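Local coordinates for protein glycosyltransferase (Streptomyces halstedii, PDB 3WAD) that is a glycosyltransferase of the GT-B fold, built from two Rossmann-like domains that face each other across a cleft, at residues D268-V273 against D294-V299; A316-G321 against D374-L379; M1-T6 against W22-A27; S12-M17 against S44-T49; H93-Q98 against G158-H163. One frame throughout, in Å; residues are numbered along the deposited sequence.

Contact 1. Residues D268-V273 against D294-V299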
# COMPACT_ATOMS: atom_id res chain seq x y z
N ASP B 268 -11.57 -33.83 19.15
CA ASP B 268 -11.34 -33.78 20.59
C ASP B 268 -10.73 -32.45 21.02
O ASP B 268 -11.20 -31.82 21.97
CB ASP B 268 -10.38 -34.88 21.01
CG ASP B 268 -10.98 -36.26 20.92
OD1 ASP B 268 -12.23 -36.34 20.80
OD2 ASP B 268 -10.18 -37.24 20.95
N PHE B 269 -9.67 -32.04 20.33
CA PHE B 269 -9.05 -30.72 20.54
C PHE B 269 -10.02 -29.61 20.32
O PHE B 269 -10.10 -28.71 21.13
CB PHE B 269 -7.87 -30.54 19.61
CG PHE B 269 -6.59 -31.05 20.17
CD1 PHE B 269 -6.00 -32.18 19.63
CD2 PHE B 269 -5.99 -30.41 21.28
CE1 PHE B 269 -4.79 -32.69 20.17
CE2 PHE B 269 -4.79 -30.91 21.85
CZ PHE B 269 -4.19 -32.06 21.28
N VAL B 270 -10.80 -29.68 19.25
CA VAL B 270 -11.77 -28.60 18.99
C VAL B 270 -12.94 -28.55 19.98
O VAL B 270 -13.39 -27.45 20.39
CB VAL B 270 -12.28 -28.65 17.54
CG1 VAL B 270 -13.34 -27.64 17.35
CG2 VAL B 270 -11.12 -28.35 16.61
N ASN B 271 -13.44 -29.73 20.37
CA ASN B 271 -14.53 -29.78 21.37
C ASN B 271 -14.11 -29.21 22.70
O ASN B 271 -14.86 -28.43 23.31
CB ASN B 271 -15.08 -31.23 21.52
CG ASN B 271 -15.76 -31.72 20.27
OD1 ASN B 271 -15.41 -32.77 19.75
ND2 ASN B 271 -16.72 -30.97 19.74
N ALA B 272 -12.89 -29.53 23.16
CA ALA B 272 -12.40 -29.00 24.44
C ALA B 272 -12.20 -27.48 24.41
O ALA B 272 -12.70 -26.72 25.27
CB ALA B 272 -11.15 -29.68 24.86
N VAL B 273 -11.44 -27.04 23.40
CA VAL B 273 -11.15 -25.65 23.19
C VAL B 273 -12.44 -24.85 23.08
O VAL B 273 -12.55 -23.76 23.68
CB VAL B 273 -10.26 -25.49 21.93
CG1 VAL B 273 -9.98 -24.07 21.72
CG2 VAL B 273 -8.95 -26.22 22.15
N ASP B 294 -18.51 -32.71 12.30
CA ASP B 294 -19.43 -31.75 12.96
C ASP B 294 -18.73 -30.80 13.92
O ASP B 294 -18.01 -31.25 14.80
CB ASP B 294 -20.49 -32.47 13.77
CG ASP B 294 -21.62 -32.96 12.92
OD1 ASP B 294 -21.61 -34.16 12.57
OD2 ASP B 294 -22.52 -32.13 12.63
N LEU B 295 -18.97 -29.51 13.77
CA LEU B 295 -18.36 -28.50 14.65
C LEU B 295 -19.29 -28.25 15.82
O LEU B 295 -20.51 -28.34 15.66
CB LEU B 295 -18.09 -27.17 13.91
CG LEU B 295 -17.18 -27.15 12.69
CD1 LEU B 295 -17.38 -25.90 11.85
CD2 LEU B 295 -15.72 -27.26 13.12
N PRO B 296 -18.71 -27.89 17.00
CA PRO B 296 -19.48 -27.40 18.14
C PRO B 296 -20.36 -26.22 17.76
O PRO B 296 -20.18 -25.64 16.70
CB PRO B 296 -18.42 -26.93 19.10
CG PRO B 296 -17.21 -27.65 18.71
CD PRO B 296 -17.26 -27.81 17.25
N ASP B 297 -21.27 -25.85 18.63
CA ASP B 297 -22.27 -24.86 18.31
C ASP B 297 -21.68 -23.49 18.13
O ASP B 297 -22.01 -22.79 17.19
CB ASP B 297 -23.28 -24.79 19.46
CG ASP B 297 -24.36 -25.86 19.37
OD1 ASP B 297 -25.35 -25.77 20.16
OD2 ASP B 297 -24.23 -26.77 18.49
N ASN B 298 -20.83 -23.12 19.09
CA ASN B 298 -20.32 -21.78 19.25
C ASN B 298 -19.01 -21.54 18.45
O ASN B 298 -18.32 -20.53 18.71
CB ASN B 298 -20.05 -21.56 20.74
CG ASN B 298 -18.96 -22.50 21.27
OD1 ASN B 298 -18.83 -23.61 20.78
ND2 ASN B 298 -18.13 -22.01 22.19
N VAL B 299 -18.67 -22.47 17.55
CA VAL B 299 -17.49 -22.35 16.67
C VAL B 299 -17.84 -21.94 15.24
O VAL B 299 -18.56 -22.66 14.58
CB VAL B 299 -16.72 -23.73 16.52
CG1 VAL B 299 -15.56 -23.64 15.54
CG2 VAL B 299 -16.22 -24.23 17.88
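Val270 is the first residue of helix 268-273 to meet the loop 294-299, and it does so with one methyl. CG1 stands anti to the backbone N (chi1 175°), which carries it to the CG-CD edge of the Pro296 ring: it lies 3.9 Å from Pro296 CD, and the two side chains cross at about a right angle. The same methyl also looks toward Val299, whose CG2 is a looser neighbour at 4.5 Å from Val270 CG1. A branched apolar residue suits this buried spot, where Phe284 covers it further.

Next along the helix, Asn271 faces solvent. The end of its side chain lies beside CG of Pro296, so a polar residue borders the proline ring at the outer limit of the contact. Ala272 and Val273 continue the helix on another side: with Phe269 they pack on helix 369-381, through Pro369 and Leu372, which leaves the Val270-Asn271 side to the loop.

On the loop, Pro296 opens a type I beta turn that ends at Val299, and its puckered ring turns the CG and CD methylenes to the helix. Within that turn Asn298 ND2 bonds to the carbonyls of Ala274 and Ala278, tying the loop to the end of helix 266-274 and to the residues that follow it. Ala274 in turn touches both Pro296 and Val299. Such packing of a helix on the turn that leads into an edge strand, here 299-302, belongs to the repeated beta-alpha-beta units of the Rossmann-like C-terminal domain of a GT-B protein.

Contact 2. Residues A316-G321 against D374-L379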
# COMPACT_ATOMS: atom_id res chain seq x y z
N ALA B 316 -9.38 -13.37 23.62
CA ALA B 316 -8.14 -14.16 23.59
C ALA B 316 -7.80 -14.59 22.18
O ALA B 316 -8.69 -14.68 21.33
CB ALA B 316 -8.25 -15.37 24.53
N ILE B 317 -6.52 -14.87 21.93
CA ILE B 317 -6.17 -15.52 20.66
C ILE B 317 -5.23 -16.65 21.02
O ILE B 317 -4.31 -16.50 21.81
CB ILE B 317 -5.46 -14.54 19.65
CG1 ILE B 317 -5.10 -15.25 18.32
CG2 ILE B 317 -4.30 -13.85 20.33
CD1 ILE B 317 -4.96 -14.29 17.15
N VAL B 318 -5.48 -17.78 20.39
CA VAL B 318 -4.70 -19.02 20.58
C VAL B 318 -3.94 -19.21 19.32
O VAL B 318 -4.58 -19.36 18.26
CB VAL B 318 -5.70 -20.24 20.77
CG1 VAL B 318 -4.94 -21.53 21.08
CG2 VAL B 318 -6.69 -19.94 21.90
N HIS B 319 -2.60 -19.27 19.40
CA HIS B 319 -1.85 -19.33 18.15
C HIS B 319 -0.43 -19.89 18.35
O HIS B 319 -0.04 -20.23 19.50
CB HIS B 319 -1.88 -17.92 17.48
CG HIS B 319 -1.00 -16.92 18.15
ND1 HIS B 319 -1.33 -16.32 19.35
CD2 HIS B 319 0.24 -16.48 17.84
CE1 HIS B 319 -0.35 -15.50 19.71
NE2 HIS B 319 0.61 -15.58 18.81
N HIS B 320 0.35 -20.03 17.28
CA HIS B 320 1.66 -20.67 17.42
C HIS B 320 2.83 -19.74 17.75
O HIS B 320 4.01 -20.21 17.79
CB HIS B 320 1.99 -21.50 16.21
CG HIS B 320 2.47 -20.69 15.07
ND1 HIS B 320 1.62 -19.99 14.23
CD2 HIS B 320 3.73 -20.44 14.62
CE1 HIS B 320 2.33 -19.38 13.30
NE2 HIS B 320 3.62 -19.63 13.51
N GLY B 321 2.52 -18.47 18.04
CA GLY B 321 3.52 -17.53 18.56
C GLY B 321 4.40 -16.80 17.53
O GLY B 321 5.43 -16.20 17.91
N ASP B 374 -8.44 -25.38 29.64
CA ASP B 374 -8.25 -24.79 30.98
C ASP B 374 -7.51 -23.48 30.89
O ASP B 374 -7.90 -22.49 31.52
CB ASP B 374 -7.51 -25.74 31.92
CG ASP B 374 -8.36 -26.92 32.32
OD1 ASP B 374 -9.59 -26.85 32.09
OD2 ASP B 374 -7.77 -27.94 32.81
N GLN B 375 -6.43 -23.43 30.11
CA GLN B 375 -5.71 -22.15 29.90
C GLN B 375 -6.64 -21.08 29.30
O GLN B 375 -6.70 -19.94 29.78
CB GLN B 375 -4.47 -22.42 29.07
CG GLN B 375 -3.40 -23.17 29.84
CD GLN B 375 -2.07 -23.26 29.05
OE1 GLN B 375 -2.07 -23.42 27.85
NE2 GLN B 375 -0.98 -23.17 29.73
N LEU B 376 -7.38 -21.44 28.25
CA LEU B 376 -8.29 -20.51 27.61
C LEU B 376 -9.33 -19.97 28.57
O LEU B 376 -9.63 -18.75 28.55
CB LEU B 376 -8.97 -21.13 26.38
CG LEU B 376 -9.74 -20.14 25.47
CD1 LEU B 376 -8.88 -18.94 25.13
CD2 LEU B 376 -10.24 -20.80 24.20
N ARG B 377 -9.87 -20.87 29.42
CA ARG B 377 -10.83 -20.49 30.40
C ARG B 377 -10.21 -19.48 31.37
O ARG B 377 -10.88 -18.54 31.74
CB ARG B 377 -11.36 -21.75 31.11
CG ARG B 377 -12.35 -22.53 30.29
CD ARG B 377 -13.13 -23.51 31.18
NE ARG B 377 -13.30 -24.86 30.62
CZ ARG B 377 -14.34 -25.66 30.90
NH1 ARG B 377 -15.33 -25.24 31.67
NH2 ARG B 377 -14.43 -26.86 30.38
N ARG B 378 -8.96 -19.64 31.78
CA ARG B 378 -8.30 -18.62 32.62
C ARG B 378 -8.15 -17.25 31.98
O ARG B 378 -8.44 -16.20 32.59
CB ARG B 378 -6.97 -19.10 33.11
CG ARG B 378 -7.09 -20.32 34.01
CD ARG B 378 -5.77 -20.59 34.64
NE ARG B 378 -5.32 -19.38 35.33
CZ ARG B 378 -4.06 -19.08 35.59
NH1 ARG B 378 -3.05 -19.85 35.19
NH2 ARG B 378 -3.80 -17.98 36.25
N LEU B 379 -7.72 -17.24 30.72
CA LEU B 379 -7.57 -15.99 29.94
C LEU B 379 -8.86 -15.19 29.87
O LEU B 379 -8.84 -13.95 30.01
CB LEU B 379 -7.10 -16.32 28.53
CG LEU B 379 -5.69 -16.90 28.43
CD1 LEU B 379 -5.29 -16.94 26.97
CD2 LEU B 379 -4.75 -16.05 29.24
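No flat group enters the patch where Ala316 and Val318 meet Leu376 and Leu379. The imidazole of His319 lies further along the strand, with the carbonyl oxygen of Ile317 in plane at its edge, and the amide of Gln375 is engaged with Val361 and Thr362. What remains between strand and helix is purely aliphatic.

Leu376 carries most of it. With CG anti to the backbone N (chi1 -168°), its CD1 reaches toward the strand and touches two residues, Ala316 CB at 3.7 Å and Val318 CG2 at 4.0 Å, crossing the valine at about a right angle. One turn on, CD1 of Leu379 comes to 4.1 Å from Ala316 CB. The lone methyl of Ala316 thus receives both leucines, and its small size suits the spot nearest the helix.

The segment axes approach to 9.4 Å and run at 153° to each other, close to antiparallel, as expected for a helix covering a parallel sheet. Ile317 and His319 instead pack on helix 323-332.

The strand's backbone is bonded to Cys249 and Thr251 on one neighbouring strand and to Pro335 and Leu337 on the other side, so these backbone groups are engaged within the sheet and not with the helix. With no hydrogen bond or charge between the segments, the join depends on the fit of methyls and the exclusion of water.

Contact 3. Residues M1-T6 against W22-A27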
# COMPACT_ATOMS: atom_id res chain seq x y z
N MET B 1 14.29 10.39 -1.91
CA MET B 1 15.45 9.52 -2.11
C MET B 1 14.93 8.21 -2.69
O MET B 1 13.75 7.95 -2.66
CB MET B 1 16.13 9.25 -0.75
CG MET B 1 15.17 8.67 0.34
SD MET B 1 15.99 8.31 1.93
CE MET B 1 17.46 7.90 1.18
N ARG B 2 15.82 7.44 -3.23
CA ARG B 2 15.49 6.19 -3.88
C ARG B 2 15.84 5.08 -2.83
O ARG B 2 17.00 5.05 -2.32
CB ARG B 2 16.36 6.03 -5.10
CG ARG B 2 16.26 7.27 -6.07
CD ARG B 2 15.90 6.91 -7.47
NE ARG B 2 16.99 6.90 -8.44
CZ ARG B 2 16.87 7.16 -9.77
NH1 ARG B 2 15.71 7.50 -10.35
NH2 ARG B 2 17.93 7.09 -10.54
N VAL B 3 14.85 4.23 -2.50
CA VAL B 3 15.09 3.13 -1.55
C VAL B 3 14.92 1.81 -2.26
O VAL B 3 13.85 1.50 -2.80
CB VAL B 3 14.10 3.18 -0.42
CG1 VAL B 3 14.46 2.07 0.72
CG2 VAL B 3 14.01 4.58 0.15
N LEU B 4 15.96 1.04 -2.29
CA LEU B 4 15.86 -0.29 -2.84
C LEU B 4 15.64 -1.29 -1.66
O LEU B 4 16.53 -1.54 -0.86
CB LEU B 4 17.11 -0.60 -3.68
CG LEU B 4 17.28 -1.98 -4.26
CD1 LEU B 4 16.07 -2.29 -5.23
CD2 LEU B 4 18.64 -2.22 -4.97
N MET B 5 14.45 -1.86 -1.59
CA MET B 5 14.15 -2.89 -0.57
C MET B 5 14.18 -4.24 -1.19
O MET B 5 13.71 -4.40 -2.33
CB MET B 5 12.78 -2.65 -0.01
CG MET B 5 12.64 -1.18 0.50
SD MET B 5 11.06 -0.85 1.34
CE MET B 5 11.16 -1.88 2.84
N THR B 6 14.77 -5.22 -0.49
CA THR B 6 14.87 -6.50 -1.12
C THR B 6 14.43 -7.58 -0.10
O THR B 6 14.72 -7.48 1.08
CB THR B 6 16.21 -6.70 -1.76
OG1 THR B 6 16.25 -7.98 -2.43
CG2 THR B 6 17.37 -6.60 -0.71
N TRP B 22 5.32 1.35 2.38
CA TRP B 22 4.32 2.37 2.18
C TRP B 22 4.52 3.70 2.96
O TRP B 22 4.18 4.76 2.40
CB TRP B 22 2.93 1.83 2.49
CG TRP B 22 2.24 1.32 1.22
CD1 TRP B 22 2.01 -0.00 0.86
CD2 TRP B 22 1.73 2.12 0.13
NE1 TRP B 22 1.36 -0.06 -0.36
CE2 TRP B 22 1.22 1.21 -0.85
CE3 TRP B 22 1.65 3.51 -0.11
CZ2 TRP B 22 0.58 1.65 -2.03
CZ3 TRP B 22 1.02 3.95 -1.31
CH2 TRP B 22 0.48 3.01 -2.25
N ALA B 23 5.02 3.63 4.20
CA ALA B 23 5.42 4.86 4.98
C ALA B 23 6.47 5.65 4.18
O ALA B 23 6.29 6.85 3.98
CB ALA B 23 5.95 4.52 6.38
N LEU B 24 7.48 4.99 3.67
CA LEU B 24 8.45 5.63 2.80
C LEU B 24 7.82 6.21 1.51
O LEU B 24 8.17 7.35 1.05
CB LEU B 24 9.54 4.66 2.43
CG LEU B 24 10.54 4.29 3.57
CD1 LEU B 24 11.29 3.01 3.13
CD2 LEU B 24 11.62 5.48 3.82
N THR B 25 6.88 5.46 0.92
CA THR B 25 6.19 5.95 -0.28
C THR B 25 5.38 7.24 -0.00
O THR B 25 5.45 8.19 -0.78
CB THR B 25 5.32 4.82 -0.87
OG1 THR B 25 6.20 3.71 -1.20
CG2 THR B 25 4.61 5.27 -2.16
N THR B 26 4.65 7.30 1.09
CA THR B 26 3.73 8.41 1.27
C THR B 26 4.44 9.66 1.83
O THR B 26 3.87 10.76 1.84
CB THR B 26 2.51 8.03 2.11
OG1 THR B 26 2.93 7.51 3.39
CG2 THR B 26 1.62 6.94 1.26
N ALA B 27 5.64 9.46 2.34
CA ALA B 27 6.54 10.57 2.66
C ALA B 27 7.24 11.11 1.40
O ALA B 27 7.82 12.19 1.47
CB ALA B 27 7.52 10.16 3.72
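Leu24 against Val3 and Met5 is a buried apolar contact in the N-terminal domain, where helix 18-27 lies on the parallel sheet and strand 2-6 is one of its inner strands. The leucine is the sole residue of 22-27 that reaches the strand, and it uses one methyl. CD1 of Leu24 stands 4.1 Å from CG1 of Val3, the two side chains crossing at about a right angle, and 4.3 Å from SD of Met5. Its extended shape explains the reach: CG is anti to the carbonyl carbon (chi1 -72°), and chi2, near 164°, sends CD1 on toward the sheet.

Val3 and Met5 are two apart in a strand, so both point at the helix. The compact valine, with CG1 anti to its backbone N, offers a methyl near the strand surface, while the longer methionine stretches its thioether out to the leucine before its terminal CE turns away and packs on CE of Met17. Val31 and Ile128, from the strands on either side of 2-6, also touch Leu24, so the leucine sits over three strands at once.

Other residues of the helix have other partners. Ala23, small enough for close packing, meets Leu402 and Val406 of helix 402-415, and Trp22 stacks on Trp22 of the second subunit. Strand 2-6, helix 18-27 and the adjacent parallel strand 30-35 form a beta-alpha-beta crossover, the opening unit of a Rossmann-like fold; the C-terminal helix returning to cover the N-terminal domain is familiar in GT-B proteins.

Contact 4. Residues S12-M17 against S44-T49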
# COMPACT_ATOMS: atom_id res chain seq x y z
N SER B 12 5.26 -13.95 3.86
CA SER B 12 5.38 -13.50 5.27
C SER B 12 6.53 -12.50 5.40
O SER B 12 6.38 -11.52 6.06
CB SER B 12 5.69 -14.70 6.21
OG SER B 12 4.53 -15.52 6.20
N HIS B 13 7.68 -12.79 4.83
CA HIS B 13 8.81 -11.88 4.98
C HIS B 13 8.53 -10.65 4.15
O HIS B 13 8.90 -9.55 4.57
CB HIS B 13 10.10 -12.52 4.56
CG HIS B 13 10.64 -13.50 5.56
ND1 HIS B 13 11.76 -13.23 6.32
CD2 HIS B 13 10.25 -14.78 5.88
CE1 HIS B 13 12.02 -14.28 7.09
NE2 HIS B 13 11.15 -15.25 6.81
N LEU B 14 7.84 -10.78 3.00
CA LEU B 14 7.32 -9.58 2.30
C LEU B 14 6.44 -8.72 3.14
O LEU B 14 6.75 -7.53 3.28
CB LEU B 14 6.66 -9.91 0.96
CG LEU B 14 5.91 -8.70 0.36
CD1 LEU B 14 6.81 -7.46 0.08
CD2 LEU B 14 5.05 -9.10 -0.86
N TYR B 15 5.33 -9.27 3.70
CA TYR B 15 4.39 -8.49 4.53
C TYR B 15 5.04 -7.80 5.73
O TYR B 15 4.53 -6.76 6.22
CB TYR B 15 3.32 -9.43 5.11
CG TYR B 15 2.34 -9.92 4.08
CD1 TYR B 15 2.51 -9.61 2.71
CD2 TYR B 15 1.24 -10.66 4.50
CE1 TYR B 15 1.58 -10.05 1.78
CE2 TYR B 15 0.33 -11.12 3.60
CZ TYR B 15 0.49 -10.81 2.25
OH TYR B 15 -0.46 -11.31 1.40
N ASN B 16 6.09 -8.41 6.24
CA ASN B 16 6.83 -7.83 7.37
C ASN B 16 7.30 -6.35 7.03
O ASN B 16 7.33 -5.46 7.92
CB ASN B 16 8.03 -8.76 7.67
CG ASN B 16 8.93 -8.22 8.79
OD1 ASN B 16 10.11 -7.88 8.58
ND2 ASN B 16 8.38 -8.17 9.97
N MET B 17 7.67 -6.11 5.77
CA MET B 17 8.18 -4.78 5.34
C MET B 17 7.24 -3.95 4.50
O MET B 17 7.60 -2.86 4.06
CB MET B 17 9.52 -4.92 4.68
CG MET B 17 9.64 -5.92 3.58
SD MET B 17 11.44 -6.13 3.09
CE MET B 17 10.85 -5.51 1.69
N SER B 44 2.58 -6.92 -5.90
CA SER B 44 1.39 -6.24 -6.45
C SER B 44 0.18 -6.18 -5.59
O SER B 44 -0.48 -5.11 -5.54
CB SER B 44 1.01 -6.83 -7.81
OG SER B 44 1.97 -6.38 -8.70
N ASP B 45 -0.14 -7.27 -4.93
CA ASP B 45 -1.32 -7.34 -4.09
C ASP B 45 -1.14 -6.47 -2.86
O ASP B 45 -2.08 -6.33 -2.09
CB ASP B 45 -1.58 -8.74 -3.58
CG ASP B 45 -2.01 -9.74 -4.69
OD1 ASP B 45 -2.47 -9.30 -5.77
OD2 ASP B 45 -1.90 -10.97 -4.41
N SER B 46 0.09 -6.02 -2.61
CA SER B 46 0.38 -5.17 -1.46
C SER B 46 0.35 -3.66 -1.84
O SER B 46 0.56 -2.82 -1.00
CB SER B 46 1.72 -5.48 -0.83
OG SER B 46 1.80 -6.82 -0.49
N GLY B 47 0.14 -3.39 -3.12
CA GLY B 47 0.14 -2.05 -3.68
C GLY B 47 1.49 -1.46 -4.00
O GLY B 47 1.57 -0.23 -4.16
N LEU B 48 2.54 -2.27 -4.16
CA LEU B 48 3.90 -1.73 -4.26
C LEU B 48 4.52 -2.07 -5.62
O LEU B 48 3.92 -2.81 -6.40
CB LEU B 48 4.78 -2.27 -3.09
CG LEU B 48 4.32 -1.91 -1.70
CD1 LEU B 48 4.96 -2.70 -0.51
CD2 LEU B 48 4.48 -0.33 -1.52
N THR B 49 5.73 -1.56 -5.90
CA THR B 49 6.36 -1.70 -7.21
C THR B 49 7.38 -2.78 -7.13
O THR B 49 8.28 -2.70 -6.31
CB THR B 49 7.04 -0.39 -7.61
OG1 THR B 49 6.04 0.60 -7.69
CG2 THR B 49 7.69 -0.44 -8.96
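Ser46 is the point at which the loop 44-49 meets helix 12-16. Its OG lies 4.0 Å from CD2 of Leu14 and equally 4.0 Å from CE1 of Tyr15, close packing without a polar bond. The hydroxyl has its own polar partner: with OG beside the backbone N (chi1 -56°), it hydrogen-bonds to the carbonyl of Ala42 in the preceding helix. A small side chain able to satisfy itself in this way suits a buried place against a leucine methyl and a tyrosine ring. Leu14 meets it by extending from the helix with CG anti to the backbone N.

Gly47 follows with positive phi (81°), a conformation easy for glycine, and ends helix 40-44 in a Schellman motif. Leu48 then points back toward helix 12-16 without touching it, settling among Ile43, Val18, Ala21 and Trp22. Thr49 bonds through its backbone to Ile33 and pairs in parallel with a strand of the second subunit, carrying the sheet across the interface.

The loop therefore packs against both helix 11-16 and helix 18-27, the second of which donates Trp22 NE1 to Ser46 O, while it joins helix 40-44 to strand 49-52, outermost within this chain.

Contact 5. Residues H93-Q98 against G158-H163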
# COMPACT_ATOMS: atom_id res chain seq x y z
N HIS B 93 30.07 -21.73 14.62
CA HIS B 93 30.78 -21.98 13.39
C HIS B 93 30.01 -22.87 12.41
O HIS B 93 29.86 -22.54 11.20
CB HIS B 93 32.14 -22.61 13.71
CG HIS B 93 32.89 -23.01 12.49
ND1 HIS B 93 32.58 -24.14 11.77
CD2 HIS B 93 33.93 -22.42 11.85
CE1 HIS B 93 33.39 -24.23 10.73
NE2 HIS B 93 34.22 -23.20 10.76
N ASP B 94 29.54 -24.01 12.91
CA ASP B 94 28.85 -24.94 12.03
C ASP B 94 27.44 -24.45 11.68
O ASP B 94 27.00 -24.73 10.60
CB ASP B 94 28.79 -26.37 12.56
CG ASP B 94 30.19 -26.98 12.79
OD1 ASP B 94 31.22 -26.51 12.21
OD2 ASP B 94 30.25 -27.99 13.58
N VAL B 95 26.77 -23.75 12.59
CA VAL B 95 25.52 -23.14 12.24
C VAL B 95 25.80 -22.18 11.02
O VAL B 95 25.09 -22.22 10.02
CB VAL B 95 24.85 -22.40 13.42
CG1 VAL B 95 23.72 -21.63 12.94
CG2 VAL B 95 24.26 -23.44 14.47
N PHE B 96 26.86 -21.37 11.13
CA PHE B 96 27.21 -20.42 10.10
C PHE B 96 27.55 -21.06 8.77
O PHE B 96 27.11 -20.58 7.71
CB PHE B 96 28.30 -19.45 10.54
CG PHE B 96 27.85 -18.45 11.54
CD1 PHE B 96 26.52 -18.15 11.67
CD2 PHE B 96 28.78 -17.78 12.34
CE1 PHE B 96 26.09 -17.23 12.58
CE2 PHE B 96 28.34 -16.81 13.25
CZ PHE B 96 27.02 -16.56 13.40
N ALA B 97 28.32 -22.14 8.82
CA ALA B 97 28.62 -22.91 7.61
C ALA B 97 27.36 -23.43 6.94
O ALA B 97 27.24 -23.32 5.72
CB ALA B 97 29.62 -24.01 7.90
N GLN B 98 26.41 -23.96 7.71
CA GLN B 98 25.19 -24.51 7.12
C GLN B 98 24.23 -23.44 6.61
O GLN B 98 23.75 -23.57 5.49
CB GLN B 98 24.44 -25.38 8.14
CG GLN B 98 23.12 -25.97 7.60
CD GLN B 98 22.34 -26.65 8.76
OE1 GLN B 98 22.51 -27.84 8.98
NE2 GLN B 98 21.56 -25.88 9.52
N GLY B 158 22.04 -12.18 14.94
CA GLY B 158 22.96 -11.20 15.57
C GLY B 158 23.43 -11.68 16.95
O GLY B 158 24.64 -11.58 17.30
N ARG B 159 22.48 -12.23 17.71
CA ARG B 159 22.81 -12.90 18.99
C ARG B 159 23.91 -14.00 18.85
O ARG B 159 24.92 -14.01 19.58
CB ARG B 159 21.52 -13.49 19.59
CG ARG B 159 21.75 -14.25 20.93
CD ARG B 159 20.46 -14.95 21.40
NE ARG B 159 20.04 -16.00 20.48
CZ ARG B 159 20.53 -17.25 20.44
NH1 ARG B 159 21.49 -17.65 21.30
NH2 ARG B 159 20.03 -18.12 19.54
N MET B 160 23.77 -14.90 17.88
CA MET B 160 24.81 -15.87 17.68
C MET B 160 26.09 -15.16 17.16
O MET B 160 27.21 -15.62 17.41
CB MET B 160 24.38 -16.92 16.62
CG MET B 160 23.08 -17.67 16.97
SD MET B 160 23.48 -19.10 17.98
CE MET B 160 23.44 -20.34 16.70
N ARG B 161 25.91 -14.14 16.31
CA ARG B 161 27.11 -13.54 15.70
C ARG B 161 27.99 -12.82 16.76
O ARG B 161 29.22 -12.85 16.70
CB ARG B 161 26.73 -12.54 14.60
CG ARG B 161 27.98 -11.89 14.01
CD ARG B 161 28.76 -12.94 13.28
NE ARG B 161 29.75 -12.37 12.36
CZ ARG B 161 30.69 -13.06 11.72
NH1 ARG B 161 30.72 -14.39 11.80
NH2 ARG B 161 31.56 -12.42 10.90
N ASP B 162 27.32 -12.18 17.70
CA ASP B 162 28.03 -11.52 18.81
C ASP B 162 28.84 -12.52 19.62
O ASP B 162 30.04 -12.27 19.86
CB ASP B 162 27.08 -10.75 19.68
CG ASP B 162 26.63 -9.50 19.03
OD1 ASP B 162 27.23 -9.05 17.98
OD2 ASP B 162 25.63 -8.98 19.53
N HIS B 163 28.20 -13.63 19.99
CA HIS B 163 28.87 -14.70 20.72
C HIS B 163 30.06 -15.16 19.90
O HIS B 163 31.16 -15.26 20.45
CB HIS B 163 28.00 -15.94 20.93
CG HIS B 163 27.02 -15.86 22.05
ND1 HIS B 163 27.39 -15.92 23.38
CD2 HIS B 163 25.67 -15.80 22.05
CE1 HIS B 163 26.32 -15.82 24.15
NE2 HIS B 163 25.26 -15.76 23.36
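Phe96 reaches from helix 93-98 into the angle between Met160 and Arg161. Its CE2 lies 3.7 Å from NH1 of Arg161, at the edge of the guanidinium and in its plane, with ring and guanidinium planes 65° apart; the arginine's CD is also near CE2. CZ of the ring points at the backbone of helix 158-163 and lies 4.2 Å from CB of Met160. One residue earlier, Val95 meets the methionine's end: CE of Met160 is 3.9 Å from CG2 of Val95. The flexible methionine chain, bent at chi2 and chi3, can fold its methyl against the branched valine.

Outward from this shell, Arg161 is fixed by charge. Bent at chi2 (67°), it sends NH2 to salt bridges with Glu197 and Asp178, so the buried cation is probably balanced while its aliphatic part serves the ring. On helix 93-98, away from the contact, His93 ND1 donates to Asp94 OD1 (2.8 Å), which Gln90 also binds.

The segment axes pass 11.0 Å apart at 129°, a spacing that the bulky Phe96 and Met160 fill. Leu180 of helix 179-188 covers both Phe96 and Arg161, and Leu79 and Leu87 from loops close over Met160, so helices 89-106, 156-168 and 179-188 pack together here.

In the fold
Contacts 2, 3, 4 and 5 are buried, whereas contact 1 is only partly so and admits an exposed asparagine. Contacts 1 and 2 share the C-terminal domain and touch, Val273 O lying 3.8 Å from Leu376 CD2; contacts 3 and 4 share the N-terminal domain, alternate along the chain and both border the second subunit. Helix-on-strand packing in contacts 2 and 3 is wholly apolar, as befits the layer between a sheet and its covering helix. Polar residues enter contact 1 from the helix (Asn271) and contact 4 from the loop (Ser46), and contact 5 adds a buried arginine paired with acidic residues. Contact 5, about 31 Å from contact 3 between centres, joins two helices, with no strand in either segment.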